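Local coordinates for protein cyclin-dependent kinase inhibitor 3 (Homo sapiens, PDB 1FPZ) that removes phosphate from phosphotyrosine and phosphoserine or phosphothreonine in proteins, and dephosphorylates the cyclin-dependent kinase CDK2 in a cyclin-dependent manner, at residues T25-I29 against K62-L67; Q73-C79 against I101-P107; I108-P114 against R146-V150; L149-C153 against Y188-F192. The protein carries 1 engineered substitution. All coordinates share one frame. Numbering follows the deposited sequence.

Interaction 1 of 4, residues T25-I29 against K62-L67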
loop_
_atom_site.group_PDB
_atom_site.type_symbol
_atom_site.label_atom_id
_atom_site.label_comp_id
_atom_site.label_asym_id
_atom_site.label_seq_id
_atom_site.Cartn_x
_atom_site.Cartn_y
_atom_site.Cartn_z
ATOM N N THR A 25 -20.326 -7.614 -5.714
ATOM C CA THR A 25 -20.014 -6.611 -4.651
ATOM C C THR A 25 -19.002 -5.574 -5.136
ATOM O O THR A 25 -18.352 -5.756 -6.171
ATOM C CB THR A 25 -19.441 -7.290 -3.375
ATOM O OG1 THR A 25 -19.407 -6.336 -2.312
ATOM C CG2 THR A 25 -18.016 -7.785 -3.604
ATOM N N PRO A 26 -18.869 -4.460 -4.397
ATOM C CA PRO A 26 -17.917 -3.421 -4.795
ATOM C C PRO A 26 -16.459 -3.883 -4.724
ATOM O O PRO A 26 -15.996 -4.710 -5.532
ATOM C CB PRO A 26 -18.219 -2.301 -3.808
ATOM C CG PRO A 26 -19.683 -2.456 -3.577
ATOM C CD PRO A 26 -19.804 -3.938 -3.385
ATOM N N ILE A 27 -15.757 -3.312 -3.751
ATOM C CA ILE A 27 -14.352 -3.574 -3.446
ATOM C C ILE A 27 -14.210 -2.725 -2.212
ATOM O O ILE A 27 -14.524 -1.526 -2.246
ATOM C CB ILE A 27 -13.390 -3.009 -4.496
ATOM C CG1 ILE A 27 -14.103 -1.935 -5.315
ATOM C CG2 ILE A 27 -12.804 -4.130 -5.316
ATOM C CD1 ILE A 27 -13.188 -1.141 -6.220
ATOM N N HIS A 28 -13.759 -3.320 -1.121
ATOM C CA HIS A 28 -13.647 -2.525 0.074
ATOM C C HIS A 28 -12.278 -1.947 0.382
ATOM O O HIS A 28 -11.272 -2.643 0.346
ATOM C CB HIS A 28 -14.123 -3.294 1.283
ATOM C CG HIS A 28 -14.384 -2.410 2.448
ATOM N ND1 HIS A 28 -14.025 -2.742 3.736
ATOM C CD2 HIS A 28 -14.943 -1.179 2.512
ATOM C CE1 HIS A 28 -14.351 -1.748 4.545
ATOM N NE2 HIS A 28 -14.909 -0.788 3.827
ATOM N N ILE A 29 -12.288 -0.667 0.724
ATOM C CA ILE A 29 -11.105 0.097 1.078
ATOM C C ILE A 29 -11.120 0.297 2.591
ATOM O O ILE A 29 -12.126 0.745 3.150
ATOM C CB ILE A 29 -11.148 1.482 0.414
ATOM C CG1 ILE A 29 -11.407 1.335 -1.083
ATOM C CG2 ILE A 29 -9.863 2.250 0.693
ATOM C CD1 ILE A 29 -11.504 2.654 -1.823
ATOM N N LYS A 62 -14.937 -2.830 -13.815
ATOM C CA LYS A 62 -15.925 -2.282 -12.898
ATOM C C LYS A 62 -15.241 -1.751 -11.643
ATOM O O LYS A 62 -15.570 -0.661 -11.173
ATOM C CB LYS A 62 -16.942 -3.332 -12.470
ATOM C CG LYS A 62 -17.952 -2.775 -11.464
ATOM C CD LYS A 62 -18.516 -3.854 -10.561
ATOM C CE LYS A 62 -19.314 -3.230 -9.427
ATOM N NZ LYS A 62 -19.431 -4.142 -8.265
ATOM N N ASP A 63 -14.308 -2.533 -11.097
ATOM C CA ASP A 63 -13.561 -2.153 -9.891
ATOM C C ASP A 63 -12.858 -0.839 -10.092
ATOM O O ASP A 63 -12.935 0.051 -9.248
ATOM C CB ASP A 63 -12.508 -3.194 -9.547
ATOM C CG ASP A 63 -13.110 -4.514 -9.163
ATOM O OD1 ASP A 63 -14.063 -4.952 -9.845
ATOM O OD2 ASP A 63 -12.628 -5.123 -8.187
ATOM N N THR A 64 -12.145 -0.747 -11.205
ATOM C CA THR A 64 -11.420 0.461 -11.575
ATOM C C THR A 64 -12.390 1.653 -11.562
ATOM O O THR A 64 -12.151 2.651 -10.885
ATOM C CB THR A 64 -10.789 0.300 -13.007
ATOM O OG1 THR A 64 -9.723 -0.663 -12.964
ATOM C CG2 THR A 64 -10.264 1.631 -13.535
ATOM N N GLU A 65 -13.489 1.530 -12.308
ATOM C CA GLU A 65 -14.516 2.572 -12.398
ATOM C C GLU A 65 -15.063 2.937 -11.013
ATOM O O GLU A 65 -15.302 4.106 -10.709
ATOM C CB GLU A 65 -15.660 2.083 -13.278
ATOM C CG GLU A 65 -16.625 3.158 -13.681
ATOM C CD GLU A 65 -16.058 4.054 -14.753
ATOM O OE1 GLU A 65 -15.129 4.826 -14.453
ATOM O OE2 GLU A 65 -16.540 3.976 -15.903
ATOM N N GLU A 66 -15.270 1.925 -10.181
ATOM C CA GLU A 66 -15.762 2.133 -8.822
ATOM C C GLU A 66 -14.795 3.028 -8.040
ATOM O O GLU A 66 -15.207 3.994 -7.389
ATOM C CB GLU A 66 -15.886 0.784 -8.112
ATOM C CG GLU A 66 -15.860 0.887 -6.610
ATOM C CD GLU A 66 -17.233 1.048 -5.986
ATOM O OE1 GLU A 66 -18.021 1.902 -6.446
ATOM O OE2 GLU A 66 -17.515 0.315 -5.014
ATOM N N LEU A 67 -13.509 2.682 -8.095
ATOM C CA LEU A 67 -12.475 3.433 -7.406
ATOM C C LEU A 67 -12.422 4.846 -7.939
ATOM O O LEU A 67 -12.249 5.802 -7.182
ATOM C CB LEU A 67 -11.110 2.774 -7.608
ATOM C CG LEU A 67 -10.925 1.363 -7.057
ATOM C CD1 LEU A 67 -9.648 0.768 -7.644
ATOM C CD2 LEU A 67 -10.866 1.398 -5.523
HETATM O O HOH W 1 -18.161 -6.326 -8.615
#
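This is a side-chain packing contact between the irregular segment 25-29, where the modelled chain begins, and one side of helix 60-70. It lies near the surface, about 16 Å from the centre of the chain to the centre of the contact. Ile27 is its main residue. Its CA-to-CB bond points toward the helix, and its CD1 sits 3.4 Å from Glu66 CG and 3.5 Å from Leu67 CG. One turn of helix separates Asp63 from Leu67, and Ile27 touches both. Its CG2 is 3.0 Å from Asp63 OD2, a carboxylate oxygen that also takes a salt bridge from Arg58 and a hydrogen bond from the Gly50 backbone. Segment 25-29 leads directly into strand 30-33, an outermost strand of the mixed central sheet, and belongs to the region, residues 1-34, that interacts with CDK2. The contact thus lays part of that region against the helix. Further along, Ile29 CD1 meets Leu67 CD2 at 4.0 Å, and here the contact is buried. At the exposed end the chemistry is polar. A water accepts a hydrogen bond from Lys62 NZ at 2.6 Å and donates one to Thr25 O at 2.5 Å. Between the two ends, Pro26 CB lies 3.0 Å from Glu66 OE2.

Interaction 2 of 4, residues Q73-C79 against I101-P107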
loop_
_atom_site.group_PDB
_atom_site.type_symbol
_atom_site.label_atom_id
_atom_site.label_comp_id
_atom_site.label_asym_id
_atom_site.label_seq_id
_atom_site.Cartn_x
_atom_site.Cartn_y
_atom_site.Cartn_z
ATOM N N GLN A 73 -7.453 9.265 -6.439
ATOM C CA GLN A 73 -6.654 10.035 -7.381
ATOM C C GLN A 73 -5.317 9.381 -7.716
ATOM O O GLN A 73 -4.844 9.445 -8.846
ATOM C CB GLN A 73 -6.403 11.424 -6.819
ATOM C CG GLN A 73 -7.601 12.017 -6.119
ATOM C CD GLN A 73 -7.579 13.512 -6.167
ATOM O OE1 GLN A 73 -7.961 14.107 -7.171
ATOM N NE2 GLN A 73 -7.105 14.138 -5.091
ATOM N N ASP A 74 -4.707 8.771 -6.714
ATOM C CA ASP A 74 -3.430 8.090 -6.877
ATOM C C ASP A 74 -3.500 6.696 -6.269
ATOM O O ASP A 74 -4.007 6.551 -5.160
ATOM C CB ASP A 74 -2.331 8.883 -6.177
ATOM C CG ASP A 74 -2.023 10.195 -6.860
ATOM O OD1 ASP A 74 -2.915 11.069 -6.927
ATOM O OD2 ASP A 74 -0.877 10.359 -7.325
ATOM N N ILE A 75 -2.988 5.680 -6.979
ATOM C CA ILE A 75 -2.968 4.284 -6.488
ATOM C C ILE A 75 -1.546 3.688 -6.494
ATOM O O ILE A 75 -0.863 3.787 -7.498
ATOM C CB ILE A 75 -3.842 3.357 -7.353
ATOM C CG1 ILE A 75 -5.291 3.821 -7.318
ATOM C CG2 ILE A 75 -3.780 1.922 -6.827
ATOM C CD1 ILE A 75 -6.146 3.078 -8.273
ATOM N N PHE A 76 -1.103 3.087 -5.384
ATOM C CA PHE A 76 0.226 2.475 -5.315
ATOM C C PHE A 76 0.057 0.960 -5.357
ATOM O O PHE A 76 -0.679 0.382 -4.557
ATOM C CB PHE A 76 0.979 2.848 -4.028
ATOM C CG PHE A 76 1.399 4.301 -3.960
ATOM C CD1 PHE A 76 0.449 5.325 -3.911
ATOM C CD2 PHE A 76 2.745 4.635 -3.922
ATOM C CE1 PHE A 76 0.851 6.671 -3.814
ATOM C CE2 PHE A 76 3.154 5.973 -3.831
ATOM C CZ PHE A 76 2.211 6.982 -3.775
ATOM N N VAL A 77 0.768 0.328 -6.280
ATOM C CA VAL A 77 0.673 -1.108 -6.477
ATOM C C VAL A 77 1.971 -1.812 -6.147
ATOM O O VAL A 77 3.011 -1.485 -6.729
ATOM C CB VAL A 77 0.313 -1.417 -7.926
ATOM C CG1 VAL A 77 0.264 -2.933 -8.150
ATOM C CG2 VAL A 77 -1.018 -0.761 -8.268
ATOM N N PHE A 78 1.928 -2.771 -5.220
ATOM C CA PHE A 78 3.142 -3.484 -4.865
ATOM C C PHE A 78 3.172 -4.909 -5.400
ATOM O O PHE A 78 4.051 -5.666 -5.035
ATOM C CB PHE A 78 3.382 -3.486 -3.352
ATOM C CG PHE A 78 3.251 -2.129 -2.710
ATOM C CD1 PHE A 78 2.108 -1.808 -1.961
ATOM C CD2 PHE A 78 4.274 -1.205 -2.782
ATOM C CE1 PHE A 78 1.990 -0.586 -1.282
ATOM C CE2 PHE A 78 4.172 0.027 -2.104
ATOM C CZ PHE A 78 3.019 0.325 -1.352
ATOM N N CYS A 79 2.230 -5.256 -6.281
ATOM C CA CYS A 79 2.175 -6.588 -6.890
ATOM C C CYS A 79 3.166 -6.662 -8.036
ATOM O O CYS A 79 3.295 -5.701 -8.786
ATOM C CB CYS A 79 0.787 -6.857 -7.448
ATOM S SG CYS A 79 -0.411 -7.386 -6.207
ATOM N N ILE A 101 -6.395 7.795 -13.254
ATOM C CA ILE A 101 -5.803 7.613 -11.920
ATOM C C ILE A 101 -4.279 7.611 -12.047
ATOM O O ILE A 101 -3.772 6.931 -12.916
ATOM C CB ILE A 101 -6.194 6.239 -11.334
ATOM C CG1 ILE A 101 -7.712 6.068 -11.325
ATOM C CG2 ILE A 101 -5.601 6.080 -9.920
ATOM C CD1 ILE A 101 -8.157 4.678 -10.816
ATOM N N ILE A 102 -3.539 8.341 -11.216
ATOM C CA ILE A 102 -2.085 8.263 -11.344
ATOM C C ILE A 102 -1.645 6.980 -10.639
ATOM O O ILE A 102 -1.974 6.737 -9.477
ATOM C CB ILE A 102 -1.352 9.432 -10.721
ATOM C CG1 ILE A 102 -1.876 10.741 -11.301
ATOM C CG2 ILE A 102 0.142 9.288 -10.955
ATOM C CD1 ILE A 102 -3.276 11.084 -10.781
ATOM N N THR A 103 -0.910 6.166 -11.385
ATOM C CA THR A 103 -0.442 4.864 -10.966
ATOM C C THR A 103 1.046 4.819 -10.576
ATOM O O THR A 103 1.912 5.159 -11.374
ATOM C CB THR A 103 -0.738 3.864 -12.119
ATOM O OG1 THR A 103 -2.163 3.779 -12.307
ATOM C CG2 THR A 103 -0.215 2.476 -11.818
ATOM N N HIS A 104 1.307 4.387 -9.339
ATOM C CA HIS A 104 2.659 4.261 -8.767
ATOM C C HIS A 104 3.006 2.779 -8.592
ATOM O O HIS A 104 2.742 2.170 -7.537
ATOM C CB HIS A 104 2.680 4.925 -7.391
ATOM C CG HIS A 104 2.155 6.341 -7.390
ATOM N ND1 HIS A 104 2.981 7.442 -7.299
ATOM C CD2 HIS A 104 0.889 6.823 -7.394
ATOM C CE1 HIS A 104 2.249 8.539 -7.228
ATOM N NE2 HIS A 104 0.974 8.190 -7.283
ATOM N N HIS A 105 3.600 2.170 -9.606
ATOM C CA HIS A 105 3.926 0.758 -9.471
ATOM C C HIS A 105 5.326 0.535 -8.880
ATOM O O HIS A 105 6.327 0.885 -9.496
ATOM C CB HIS A 105 3.839 0.072 -10.828
ATOM C CG HIS A 105 4.135 -1.397 -10.778
ATOM N ND1 HIS A 105 4.950 -2.026 -11.699
ATOM C CD2 HIS A 105 3.718 -2.361 -9.923
ATOM C CE1 HIS A 105 5.022 -3.312 -11.408
ATOM N NE2 HIS A 105 4.284 -3.541 -10.338
ATOM N N HIS A 106 5.386 -0.050 -7.683
ATOM C CA HIS A 106 6.644 -0.324 -7.010
ATOM C C HIS A 106 6.636 -1.769 -6.538
ATOM O O HIS A 106 6.420 -2.056 -5.339
ATOM C CB HIS A 106 6.815 0.568 -5.792
ATOM C CG HIS A 106 6.770 2.024 -6.097
ATOM N ND1 HIS A 106 7.904 2.791 -6.225
ATOM C CD2 HIS A 106 5.727 2.859 -6.284
ATOM C CE1 HIS A 106 7.561 4.042 -6.469
ATOM N NE2 HIS A 106 6.244 4.111 -6.506
ATOM N N PRO A 107 6.883 -2.701 -7.460
ATOM C CA PRO A 107 6.897 -4.129 -7.115
ATOM C C PRO A 107 7.751 -4.552 -5.908
ATOM O O PRO A 107 8.909 -4.182 -5.792
ATOM C CB PRO A 107 7.336 -4.806 -8.425
ATOM C CG PRO A 107 8.052 -3.721 -9.183
ATOM C CD PRO A 107 7.238 -2.481 -8.874
#
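Two neighbouring parallel strands of the phosphatase central sheet, 74-77 and 102-105, form this contact. The chain between them is largely helical, as in a beta-alpha-beta crossover. Ile102 N donates to Gln73 O, Ile75 N to Ile102 O, and His104 N to Ile75 O, each at 2.9 Å. Val77 N donates to His104 O at 3.0 Å and His106 N to Val77 O at 2.9 Å. Asp74, Phe76, Ile102 and His104 point to one face, the face covered by helix 116-131. There the Phe76 and His104 rings form an offset stack, with centroids 3.9 Å apart and planes at 1°. On the other face, Ile75 CG1 packs on Ile101 CG2 at 3.5 Å. Past the end of strand 74-77, Cys79 O accepts a hydrogen bond from His105 NE2 at 2.8 Å. His104 NE2 donates to Asp74 OD2 at 2.9 Å, while its ND1 pairs with Glu125. Both imidazole nitrogens of His104 therefore have carboxylate partners, which is consistent with a positively charged ring, and Asp74 also bridges to Arg134.

Interaction 3 of 4, residues I108-P114 against R146-V150. With SO4 (sulfate ion), chain G.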
loop_
_atom_site.group_PDB
_atom_site.type_symbol
_atom_site.label_atom_id
_atom_site.label_comp_id
_atom_site.label_asym_id
_atom_site.label_seq_id
_atom_site.Cartn_x
_atom_site.Cartn_y
_atom_site.Cartn_z
ATOM N N ILE A 108 7.145 -5.293 -4.981
ATOM C CA ILE A 108 7.861 -5.810 -3.822
ATOM C C ILE A 108 7.527 -7.296 -3.794
ATOM O O ILE A 108 6.386 -7.713 -4.030
ATOM C CB ILE A 108 7.420 -5.151 -2.506
ATOM C CG1 ILE A 108 7.555 -3.633 -2.598
ATOM C CG2 ILE A 108 8.319 -5.616 -1.375
ATOM C CD1 ILE A 108 7.167 -2.906 -1.311
ATOM N N ALA A 109 8.551 -8.099 -3.569
ATOM C CA ALA A 109 8.406 -9.540 -3.544
ATOM C C ALA A 109 7.360 -10.025 -2.541
ATOM O O ALA A 109 7.394 -9.639 -1.381
ATOM C CB ALA A 109 9.748 -10.154 -3.234
ATOM N N ASP A 110 6.443 -10.876 -2.993
ATOM C CA ASP A 110 5.413 -11.431 -2.113
ATOM C C ASP A 110 6.093 -12.006 -0.871
ATOM O O ASP A 110 6.945 -12.882 -0.972
ATOM C CB ASP A 110 4.630 -12.535 -2.835
ATOM C CG ASP A 110 3.596 -13.190 -1.946
ATOM O OD1 ASP A 110 3.937 -13.521 -0.792
ATOM O OD2 ASP A 110 2.450 -13.384 -2.405
ATOM N N GLY A 111 5.712 -11.502 0.298
ATOM C CA GLY A 111 6.315 -11.969 1.528
ATOM C C GLY A 111 7.650 -11.299 1.767
ATOM O O GLY A 111 8.306 -11.554 2.770
ATOM N N GLY A 112 8.050 -10.422 0.857
ATOM C CA GLY A 112 9.326 -9.746 1.010
ATOM C C GLY A 112 9.279 -8.299 1.471
ATOM O O GLY A 112 8.316 -7.851 2.087
ATOM N N THR A 113 10.337 -7.558 1.171
ATOM C CA THR A 113 10.409 -6.163 1.561
ATOM C C THR A 113 11.111 -5.339 0.483
ATOM O O THR A 113 11.844 -5.881 -0.343
ATOM C CB THR A 113 11.159 -6.031 2.881
ATOM O OG1 THR A 113 12.498 -6.497 2.711
ATOM C CG2 THR A 113 10.488 -6.870 3.954
ATOM N N PRO A 114 10.897 -4.013 0.473
ATOM C CA PRO A 114 11.536 -3.165 -0.534
ATOM C C PRO A 114 12.922 -2.767 -0.086
ATOM O O PRO A 114 13.153 -2.578 1.100
ATOM C CB PRO A 114 10.621 -1.956 -0.579
ATOM C CG PRO A 114 10.320 -1.773 0.878
ATOM C CD PRO A 114 10.020 -3.203 1.342
ATOM N N ARG A 146 2.659 -6.666 2.684
ATOM C CA ARG A 146 3.452 -5.754 1.904
ATOM C C ARG A 146 2.821 -4.375 2.070
ATOM O O ARG A 146 3.524 -3.413 2.341
ATOM C CB ARG A 146 3.489 -6.216 0.439
ATOM C CG ARG A 146 4.434 -7.423 0.211
ATOM C CD ARG A 146 4.524 -7.864 -1.258
ATOM N NE ARG A 146 3.322 -8.567 -1.688
ATOM C CZ ARG A 146 3.138 -9.068 -2.901
ATOM N NH1 ARG A 146 4.097 -8.939 -3.824
ATOM N NH2 ARG A 146 2.000 -9.690 -3.197
ATOM N N SER A 147 1.500 -4.286 1.955
ATOM C CA SER A 147 0.828 -2.994 2.100
ATOM C C SER A 147 0.928 -2.426 3.502
ATOM O O SER A 147 1.136 -1.222 3.666
ATOM C CB SER A 147 -0.645 -3.091 1.714
ATOM O OG SER A 147 -0.781 -3.227 0.325
ATOM N N CYS A 148 0.794 -3.286 4.516
ATOM C CA CYS A 148 0.883 -2.823 5.897
ATOM C C CYS A 148 2.302 -2.442 6.219
ATOM O O CYS A 148 2.552 -1.549 7.037
ATOM C CB CYS A 148 0.426 -3.906 6.851
ATOM S SG CYS A 148 -1.187 -4.461 6.427
ATOM N N LEU A 149 3.245 -3.115 5.564
ATOM C CA LEU A 149 4.660 -2.825 5.768
ATOM C C LEU A 149 4.937 -1.380 5.336
ATOM O O LEU A 149 5.554 -0.607 6.074
ATOM C CB LEU A 149 5.517 -3.795 4.945
ATOM C CG LEU A 149 7.035 -3.703 4.975
ATOM C CD1 LEU A 149 7.576 -4.433 6.176
ATOM C CD2 LEU A 149 7.587 -4.336 3.719
ATOM N N VAL A 150 4.464 -1.019 4.146
ATOM C CA VAL A 150 4.651 0.324 3.618
ATOM C C VAL A 150 3.886 1.332 4.480
ATOM O O VAL A 150 4.406 2.370 4.827
ATOM C CB VAL A 150 4.173 0.419 2.143
ATOM C CG1 VAL A 150 4.209 1.848 1.669
ATOM C CG2 VAL A 150 5.064 -0.443 1.248
HETATM S S SO4 G . 0.940 -9.260 1.047
HETATM O O1 SO4 G . 2.178 -9.159 0.294
HETATM O O2 SO4 G . 1.176 -10.259 2.105
HETATM O O3 SO4 G . -0.171 -9.621 0.130
HETATM O O4 SO4 G . 0.657 -7.994 1.743
#
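Arg146 opens the helix that follows the phosphate-binding loop of this protein-tyrosine phosphatase, whose signature is CX5R. The engineered Ser140 replaces the predicted nucleophilic cysteine at the start of that motif. Segment 108-114 runs past the arginine as part of the loop between strand 102-105 and helix 116-131. The Arg146 side chain has rotamers m, t, m for chi1 to chi3. This bent path carries the guanidinium beside the turn and leaves NE directed at the bound sulfate, probably from the crystallisation liquor, in a position consistent with that of a substrate phosphate in this family. Arg146 N donates to sulfate O4 at 2.6 Å. The Arg146 NE to sulfate O1 bond is very short at 2.4 Å, and the position of O1 is less sure. On the loop side, Arg146 NH1 donates to Ile108 O at 2.6 Å and also bridges to Glu83. Asp110, chi1 t, gives a long salt bridge, OD2 to Arg146 NH2 at 3.8 Å, without a directed N-H. A type II turn from Ala109 to Gly112 shapes this loop. Gly111 has positive phi, 81°, where a CB would jam against the Asp110 carbonyl. Leu149, t at chi1 and p at chi2, points toward the loop and meets Thr113 and Pro114. Its CD2 lies 3.6 Å from Pro114 CD, and Ile108 CD1 lies 4.1 Å from Val150 CG2.

Interaction 4 of 4, residues L149-C153 against Y188-F192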
loop_
_atom_site.group_PDB
_atom_site.type_symbol
_atom_site.label_atom_id
_atom_site.label_comp_id
_atom_site.label_asym_id
_atom_site.label_seq_id
_atom_site.Cartn_x
_atom_site.Cartn_y
_atom_site.Cartn_z
ATOM N N LEU A 149 3.245 -3.115 5.564
ATOM C CA LEU A 149 4.660 -2.825 5.768
ATOM C C LEU A 149 4.937 -1.380 5.336
ATOM O O LEU A 149 5.554 -0.607 6.074
ATOM C CB LEU A 149 5.517 -3.795 4.945
ATOM C CG LEU A 149 7.035 -3.703 4.975
ATOM C CD1 LEU A 149 7.576 -4.433 6.176
ATOM C CD2 LEU A 149 7.587 -4.336 3.719
ATOM N N VAL A 150 4.464 -1.019 4.146
ATOM C CA VAL A 150 4.651 0.324 3.618
ATOM C C VAL A 150 3.886 1.332 4.480
ATOM O O VAL A 150 4.406 2.370 4.827
ATOM C CB VAL A 150 4.173 0.419 2.143
ATOM C CG1 VAL A 150 4.209 1.848 1.669
ATOM C CG2 VAL A 150 5.064 -0.443 1.248
ATOM N N ALA A 151 2.652 1.013 4.839
ATOM C CA ALA A 151 1.841 1.910 5.665
ATOM C C ALA A 151 2.551 2.144 6.985
ATOM O O ALA A 151 2.698 3.274 7.415
ATOM C CB ALA A 151 0.481 1.290 5.917
ATOM N N ALA A 152 2.992 1.061 7.631
ATOM C CA ALA A 152 3.670 1.171 8.916
ATOM C C ALA A 152 4.998 1.901 8.763
ATOM O O ALA A 152 5.441 2.609 9.669
ATOM C CB ALA A 152 3.871 -0.189 9.497
ATOM N N CYS A 153 5.639 1.727 7.620
ATOM C CA CYS A 153 6.882 2.442 7.372
ATOM C C CYS A 153 6.599 3.949 7.286
ATOM O O CYS A 153 7.368 4.756 7.789
ATOM C CB CYS A 153 7.506 1.967 6.062
ATOM S SG CYS A 153 8.797 0.773 6.277
ATOM N N TYR A 188 12.364 -5.789 9.108
ATOM C CA TYR A 188 12.577 -4.534 8.387
ATOM C C TYR A 188 12.054 -3.331 9.185
ATOM O O TYR A 188 12.753 -2.318 9.321
ATOM C CB TYR A 188 11.915 -4.586 6.998
ATOM C CG TYR A 188 12.298 -3.437 6.072
ATOM C CD1 TYR A 188 13.628 -3.025 5.944
ATOM C CD2 TYR A 188 11.337 -2.788 5.302
ATOM C CE1 TYR A 188 13.985 -1.996 5.069
ATOM C CE2 TYR A 188 11.686 -1.762 4.426
ATOM C CZ TYR A 188 13.010 -1.370 4.315
ATOM O OH TYR A 188 13.350 -0.353 3.451
ATOM N N LEU A 189 10.835 -3.447 9.714
ATOM C CA LEU A 189 10.239 -2.364 10.506
ATOM C C LEU A 189 11.173 -1.972 11.641
ATOM O O LEU A 189 11.419 -0.792 11.875
ATOM C CB LEU A 189 8.888 -2.783 11.094
ATOM C CG LEU A 189 7.597 -2.296 10.428
ATOM C CD1 LEU A 189 7.771 -0.881 9.868
ATOM C CD2 LEU A 189 7.228 -3.250 9.330
ATOM N N HIS A 190 11.674 -2.968 12.363
ATOM C CA HIS A 190 12.614 -2.699 13.436
ATOM C C HIS A 190 13.918 -2.488 12.691
ATOM O O HIS A 190 14.425 -3.415 12.071
ATOM C CB HIS A 190 12.728 -3.903 14.383
ATOM C CG HIS A 190 11.525 -4.110 15.254
ATOM N ND1 HIS A 190 10.302 -4.512 14.759
ATOM C CD2 HIS A 190 11.356 -3.964 16.589
ATOM C CE1 HIS A 190 9.434 -4.604 15.751
ATOM N NE2 HIS A 190 10.048 -4.276 16.873
ATOM N N GLU A 191 14.431 -1.260 12.723
ATOM C CA GLU A 191 15.685 -0.868 12.052
ATOM C C GLU A 191 15.466 -0.127 10.737
ATOM O O GLU A 191 16.434 0.304 10.115
ATOM C CB GLU A 191 16.624 -2.070 11.779
ATOM C CG GLU A 191 16.529 -2.681 10.359
ATOM C CD GLU A 191 17.796 -3.438 9.928
ATOM O OE1 GLU A 191 17.798 -4.023 8.820
ATOM O OE2 GLU A 191 18.792 -3.442 10.680
ATOM N N PHE A 192 14.213 0.012 10.304
ATOM C CA PHE A 192 13.935 0.735 9.067
ATOM C C PHE A 192 14.462 2.161 9.206
ATOM O O PHE A 192 14.898 2.771 8.230
ATOM C CB PHE A 192 12.424 0.746 8.757
ATOM C CG PHE A 192 11.977 1.940 7.943
ATOM C CD1 PHE A 192 11.730 3.163 8.559
ATOM C CD2 PHE A 192 11.849 1.853 6.562
ATOM C CE1 PHE A 192 11.369 4.278 7.822
ATOM C CE2 PHE A 192 11.487 2.970 5.814
ATOM C CZ PHE A 192 11.248 4.183 6.447
#
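Helix 146-158 packs here against the end of helix 183-189 and the first residue of helix 192-197. The contact is buried and made of side chains, with no hydrogen bond across it. Leu149 and Cys153 stand one turn apart on the same side of their helix, and Leu189 packs over the shallow hollow formed by Leu149, Ala152 and Cys153. The CD2 of Leu189 lies 3.4 Å from Leu149 CD1. Leu189 CD1 lies 4.0 Å from both Ala152 CB and Cys153 N, a place left open by the small alanine side chain. Cys153 is the bump in the other direction. Its SG enters a hollow lined by Tyr188, Leu189 and Phe192 and makes two Cys sulfur-aromatic contacts. One is over the face of the Phe192 ring, with Cys153 SG 3.7 Å from the centroid and 3.2 Å from Phe192 CD2. The other is oblique, with Cys153 SG 5.1 Å from the Tyr188 centroid. Leu149 CD1 approaches the edge of the same ring, 4.2 Å from Tyr188 CD2. The type II turn from Leu189 to Phe192 brings Phe192 back beside Tyr188, while His190 and Glu191 stay clear. The contact belongs to the helical layer packed around the helix that follows the phosphate-binding loop of the protein-tyrosine phosphatase fold.

In the fold
From the N terminus, interaction 1 closes first. It brings the segment before strand 30-33 onto helix 60-70. That helix leads into strand 74-77, where interaction 2 opens, and Leu67 touches Ile75. Interaction 2 closes the helical crossover to strand 102-105. Interaction 3 begins at the next residue and spans helix 116-131 and strand 136-139 to reach helix 146-158. Phe78 joins these two contacts: it packs on Val150, and its backbone probably hydrogen-bonds to Ile108. Interactions 1, 2 and 3 follow in series. Interaction 4 begins where 3 ends, sharing Leu149 and Val150, and closes the C-terminal helices. None is nested. Together they run from the CDK2-interacting region through the sheet and active site.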